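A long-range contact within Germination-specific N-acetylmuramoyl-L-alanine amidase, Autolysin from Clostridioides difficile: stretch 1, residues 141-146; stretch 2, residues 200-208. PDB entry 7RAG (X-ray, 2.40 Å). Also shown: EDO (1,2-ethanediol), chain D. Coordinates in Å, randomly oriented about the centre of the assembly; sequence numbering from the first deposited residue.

Stretch 1 141-146: EELKRV
Stretch 2 (200-208) AIYIGIQKY

Both stretches are helical, and each helix extends beyond the stretch in both directions. Phi/psi values stay near -60/-45 throughout, except that Val-146 has phi -87° and a wider pi-type turn spans 143-146. Backbone hydrogen bonds of 2.9 Å run from Arg-145 N to Glu-141 O and from Gly-204 N to Ala-200 O. The axes approach to 8.1 Å, and their N-to-C directions differ by 135°. The nearest CA atoms are those of Glu-142 and Ala-200, 5.0 Å apart. The contact buries 330 Å² in total, and no hydrogen bond crosses it.

Glu-142 covers the most surface. Its CA-to-CB bond points toward the second helix, with chi1 and chi2 both m and chi3 -60°. The side chain sits as a knob among Ala-200, Ile-203, Gly-204 and Lys-207. Glu-142 CB lies 3.2 Å from Ala-200 O, and Glu-142 CG lies 3.4 Å from Gly-204 N. Gly-204 has no side chain, and the knob lies against its backbone. Glu-142 is buried, and its charge is answered within its own helix: Arg-145 NH2 donates to Glu-142 OE1 at 2.6 Å in a salt bridge, and Arg-145 NE adds a weak bond to Glu-142 OE1 at 3.1 Å. Arg-145 has chi1 and chi2 t and chi3 p. Glu-142 OE2 lies 4.3 Å from Lys-207 NZ, so the opposite charges are near but do not form a salt bridge. Lys-207 is m, t, t, m.

Ala-200 is the second centre. Its CA-to-CB bond points toward the first helix, and Ala-200 CB meets Leu-143 CD2 at 3.8 Å and Val-146 CB at 3.9 Å. These contacts are apolar. Leu-143 is m, t; its CA-to-CB bond points sideways, but its end comes nearer and Leu-143 CD2 also reaches Ile-201 CG1 at 4.2 Å. Val-146 is t.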

ATOM      1  N   GLU B 141     -17.032   1.420 -14.547  1.00 60.48           N
ATOM      2  CA  GLU B 141     -15.584   1.221 -14.603  1.00 62.98           C
ATOM      3  C   GLU B 141     -15.184  -0.146 -14.047  1.00 67.38           C
ATOM      4  O   GLU B 141     -14.349  -0.844 -14.638  1.00 70.48           O
ATOM      5  CB  GLU B 141     -14.870   2.332 -13.833  1.00 66.15           C
ATOM      6  CG  GLU B 141     -14.394   3.493 -14.675  1.00 78.41           C
ATOM      7  CD  GLU B 141     -14.471   4.806 -13.914  1.00 89.36           C
ATOM      8  OE1 GLU B 141     -14.586   4.744 -12.659  1.00 81.77           O
ATOM      9  OE2 GLU B 141     -14.441   5.889 -14.567  1.00 93.05           O
ATOM     10  N   GLU B 142     -15.764  -0.552 -12.907  1.00 61.74           N
ATOM     11  CA  GLU B 142     -15.427  -1.876 -12.378  1.00 60.67           C
ATOM     12  C   GLU B 142     -15.971  -3.001 -13.255  1.00 61.84           C
ATOM     13  O   GLU B 142     -15.329  -4.045 -13.391  1.00 64.26           O
ATOM     14  CB  GLU B 142     -15.929  -2.039 -10.954  1.00 55.58           C
ATOM     15  CG  GLU B 142     -15.295  -1.079 -10.007  1.00 58.95           C
ATOM     16  CD  GLU B 142     -13.801  -1.034 -10.156  1.00 66.38           C
ATOM     17  OE1 GLU B 142     -13.160  -2.087  -9.974  1.00 66.22           O
ATOM     18  OE2 GLU B 142     -13.267   0.058 -10.470  1.00 78.21           O
ATOM     19  N   LEU B 143     -17.151  -2.826 -13.845  1.00 63.44           N
ATOM     20  CA  LEU B 143     -17.672  -3.858 -14.732  1.00 61.70           C
ATOM     21  C   LEU B 143     -16.734  -4.054 -15.911  1.00 69.89           C
ATOM     22  O   LEU B 143     -16.426  -5.193 -16.289  1.00 73.79           O
ATOM     23  CB  LEU B 143     -19.079  -3.500 -15.206  1.00 55.88           C
ATOM     24  CG  LEU B 143     -20.220  -3.538 -14.184  1.00 55.71           C
ATOM     25  CD1 LEU B 143     -21.507  -2.973 -14.777  1.00 55.62           C
ATOM     26  CD2 LEU B 143     -20.466  -4.941 -13.696  1.00 54.63           C
ATOM     27  N   LYS B 144     -16.224  -2.948 -16.464  1.00 69.04           N
ATOM     28  CA  LYS B 144     -15.215  -3.029 -17.517  1.00 69.35           C
ATOM     29  C   LYS B 144     -13.950  -3.729 -17.030  1.00 69.19           C
ATOM     30  O   LYS B 144     -13.491  -4.693 -17.647  1.00 70.94           O
ATOM     31  CB  LYS B 144     -14.875  -1.627 -18.028  1.00 69.18           C
ATOM     32  CG  LYS B 144     -13.972  -1.610 -19.253  1.00 73.58           C
ATOM     33  CD  LYS B 144     -13.391  -0.221 -19.525  1.00 76.91           C
ATOM     34  CE  LYS B 144     -12.309  -0.268 -20.612  1.00 85.85           C
ATOM     35  NZ  LYS B 144     -11.391   0.933 -20.649  1.00 87.48           N
ATOM     36  N   ARG B 145     -13.368  -3.257 -15.922  1.00 67.42           N
ATOM     37  CA  ARG B 145     -12.039  -3.739 -15.543  1.00 64.57           C
ATOM     38  C   ARG B 145     -12.075  -5.192 -15.111  1.00 71.95           C
ATOM     39  O   ARG B 145     -11.168  -5.961 -15.441  1.00 78.04           O
ATOM     40  CB  ARG B 145     -11.444  -2.890 -14.422  1.00 67.80           C
ATOM     41  CG  ARG B 145     -10.091  -3.389 -13.926  1.00 64.06           C
ATOM     42  CD  ARG B 145      -9.631  -2.651 -12.661  1.00 64.55           C
ATOM     43  NE  ARG B 145     -10.558  -2.816 -11.538  1.00 67.37           N
ATOM     44  CZ  ARG B 145     -10.509  -3.821 -10.662  1.00 68.01           C
ATOM     45  NH1 ARG B 145      -9.582  -4.755 -10.764  1.00 68.23           N
ATOM     46  NH2 ARG B 145     -11.384  -3.903  -9.674  1.00 65.03           N
ATOM     47  N   VAL B 146     -13.109  -5.585 -14.371  1.00 72.90           N
ATOM     48  CA  VAL B 146     -13.184  -6.915 -13.787  1.00 70.61           C
ATOM     49  C   VAL B 146     -13.806  -7.916 -14.749  1.00 69.52           C
ATOM     50  O   VAL B 146     -13.316  -9.038 -14.886  1.00 74.97           O
ATOM     51  CB  VAL B 146     -13.974  -6.839 -12.465  1.00 61.90           C
ATOM     52  CG1 VAL B 146     -14.178  -8.216 -11.897  1.00 59.81           C
ATOM     53  CG2 VAL B 146     -13.258  -5.940 -11.469  1.00 60.95           C
ATOM     54  N   ALA B 200     -17.619  -7.070  -9.227  1.00 50.12           N
ATOM     55  CA  ALA B 200     -17.427  -5.781  -9.889  1.00 54.05           C
ATOM     56  C   ALA B 200     -18.358  -4.715  -9.302  1.00 53.98           C
ATOM     57  O   ALA B 200     -17.930  -3.591  -9.006  1.00 49.23           O
ATOM     58  CB  ALA B 200     -17.636  -5.922 -11.394  1.00 50.98           C
ATOM     59  N   ILE B 201     -19.634  -5.062  -9.100  1.00 51.26           N
ATOM     60  CA  ILE B 201     -20.579  -4.081  -8.569  1.00 49.55           C
ATOM     61  C   ILE B 201     -20.187  -3.677  -7.154  1.00 51.78           C
ATOM     62  O   ILE B 201     -20.249  -2.491  -6.779  1.00 53.03           O
ATOM     63  CB  ILE B 201     -22.020  -4.615  -8.607  1.00 44.39           C
ATOM     64  CG1 ILE B 201     -22.362  -5.149 -10.004  1.00 48.68           C
ATOM     65  CG2 ILE B 201     -22.974  -3.489  -8.177  1.00 44.68           C
ATOM     66  CD1 ILE B 201     -23.789  -5.669 -10.154  1.00 46.95           C
ATOM     67  N   TYR B 202     -19.792  -4.656  -6.344  1.00 48.10           N
ATOM     68  CA  TYR B 202     -19.406  -4.394  -4.966  1.00 49.67           C
ATOM     69  C   TYR B 202     -18.202  -3.468  -4.910  1.00 53.13           C
ATOM     70  O   TYR B 202     -18.178  -2.509  -4.122  1.00 52.40           O
ATOM     71  CB  TYR B 202     -19.127  -5.728  -4.274  1.00 46.51           C
ATOM     72  CG  TYR B 202     -18.305  -5.675  -3.012  1.00 48.35           C
ATOM     73  CD1 TYR B 202     -18.825  -5.153  -1.826  1.00 45.01           C
ATOM     74  CD2 TYR B 202     -17.012  -6.191  -2.994  1.00 52.03           C
ATOM     75  CE1 TYR B 202     -18.068  -5.127  -0.664  1.00 44.38           C
ATOM     76  CE2 TYR B 202     -16.241  -6.163  -1.848  1.00 50.86           C
ATOM     77  CZ  TYR B 202     -16.777  -5.634  -0.685  1.00 53.20           C
ATOM     78  OH  TYR B 202     -16.004  -5.624   0.446  1.00 54.33           O
ATOM     79  N   ILE B 203     -17.208  -3.709  -5.768  1.00 51.21           N
ATOM     80  CA  ILE B 203     -16.047  -2.830  -5.797  1.00 51.30           C
ATOM     81  C   ILE B 203     -16.450  -1.436  -6.260  1.00 51.79           C
ATOM     82  O   ILE B 203     -15.973  -0.434  -5.724  1.00 50.05           O
ATOM     83  CB  ILE B 203     -14.928  -3.439  -6.662  1.00 53.58           C
ATOM     84  CG1 ILE B 203     -14.318  -4.644  -5.938  1.00 54.15           C
ATOM     85  CG2 ILE B 203     -13.837  -2.433  -6.936  1.00 56.63           C
ATOM     86  CD1 ILE B 203     -13.897  -4.328  -4.513  1.00 51.95           C
ATOM     87  N   GLY B 204     -17.341  -1.339  -7.250  1.00 48.79           N
ATOM     88  CA  GLY B 204     -17.767  -0.021  -7.693  1.00 54.56           C
ATOM     89  C   GLY B 204     -18.417   0.775  -6.578  1.00 54.00           C
ATOM     90  O   GLY B 204     -18.080   1.939  -6.347  1.00 54.98           O
ATOM     91  N   ILE B 205     -19.339   0.134  -5.856  1.00 53.27           N
ATOM     92  CA  ILE B 205     -19.957   0.733  -4.677  1.00 52.19           C
ATOM     93  C   ILE B 205     -18.886   1.186  -3.693  1.00 50.08           C
ATOM     94  O   ILE B 205     -18.923   2.304  -3.180  1.00 52.50           O
ATOM     95  CB  ILE B 205     -20.930  -0.270  -4.021  1.00 52.26           C
ATOM     96  CG1 ILE B 205     -22.126  -0.570  -4.923  1.00 51.31           C
ATOM     97  CG2 ILE B 205     -21.433   0.229  -2.666  1.00 48.14           C
ATOM     98  CD1 ILE B 205     -23.013  -1.659  -4.364  1.00 44.59           C
ATOM     99  N   GLN B 206     -17.917   0.319  -3.414  1.00 54.04           N
ATOM    100  CA  GLN B 206     -16.912   0.642  -2.401  1.00 56.70           C
ATOM    101  C   GLN B 206     -16.050   1.834  -2.807  1.00 57.90           C
ATOM    102  O   GLN B 206     -15.721   2.678  -1.969  1.00 61.79           O
ATOM    103  CB  GLN B 206     -16.044  -0.579  -2.116  1.00 52.75           C
ATOM    104  CG  GLN B 206     -16.797  -1.715  -1.416  1.00 50.68           C
ATOM    105  CD  GLN B 206     -17.023  -1.458   0.063  1.00 51.51           C
ATOM    106  OE1 GLN B 206     -17.466  -0.385   0.462  1.00 62.09           O
ATOM    107  NE2 GLN B 206     -16.697  -2.449   0.895  1.00 64.59           N
ATOM    108  N   LYS B 207     -15.669   1.925  -4.081  1.00 56.02           N
ATOM    109  CA  LYS B 207     -14.910   3.084  -4.539  1.00 59.59           C
ATOM    110  C   LYS B 207     -15.744   4.357  -4.416  1.00 62.82           C
ATOM    111  O   LYS B 207     -15.289   5.378  -3.854  1.00 66.45           O
ATOM    112  CB  LYS B 207     -14.439   2.869  -5.979  1.00 58.07           C
ATOM    113  CG  LYS B 207     -13.316   1.839  -6.133  1.00 59.69           C
ATOM    114  CD  LYS B 207     -12.838   1.765  -7.591  1.00 67.19           C
ATOM    115  CE  LYS B 207     -11.852   0.597  -7.813  1.00 70.51           C
ATOM    116  NZ  LYS B 207     -10.510   0.794  -7.199  1.00 77.37           N
ATOM    117  N   TYR B 208     -16.988   4.304  -4.914  1.00 57.37           N
ATOM    118  CA  TYR B 208     -17.874   5.455  -4.794  1.00 61.90           C
ATOM    119  C   TYR B 208     -17.979   5.916  -3.341  1.00 65.52           C
ATOM    120  O   TYR B 208     -17.965   7.118  -3.057  1.00 64.58           O
ATOM    121  CB  TYR B 208     -19.262   5.123  -5.355  1.00 56.06           C
ATOM    122  CG  TYR B 208     -20.271   6.182  -5.016  1.00 54.97           C
ATOM    123  CD1 TYR B 208     -20.313   7.380  -5.732  1.00 58.97           C
ATOM    124  CD2 TYR B 208     -21.153   6.019  -3.955  1.00 50.55           C
ATOM    125  CE1 TYR B 208     -21.231   8.381  -5.408  1.00 60.41           C
ATOM    126  CE2 TYR B 208     -22.071   7.011  -3.625  1.00 50.85           C
ATOM    127  CZ  TYR B 208     -22.101   8.185  -4.354  1.00 57.89           C
ATOM    128  OH  TYR B 208     -23.000   9.180  -4.041  1.00 66.21           O
TER
HETATM  129  C1  EDO D 302     -15.776 -10.225   1.973  1.00 56.31           C
HETATM  130  O1  EDO D 302     -14.764  -9.471   2.676  1.00 62.75           O
HETATM  131  C2  EDO D 302     -16.173  -9.437   0.748  1.00 54.50           C
HETATM  132  O2  EDO D 302     -15.210  -8.364   0.644  1.00 64.08           O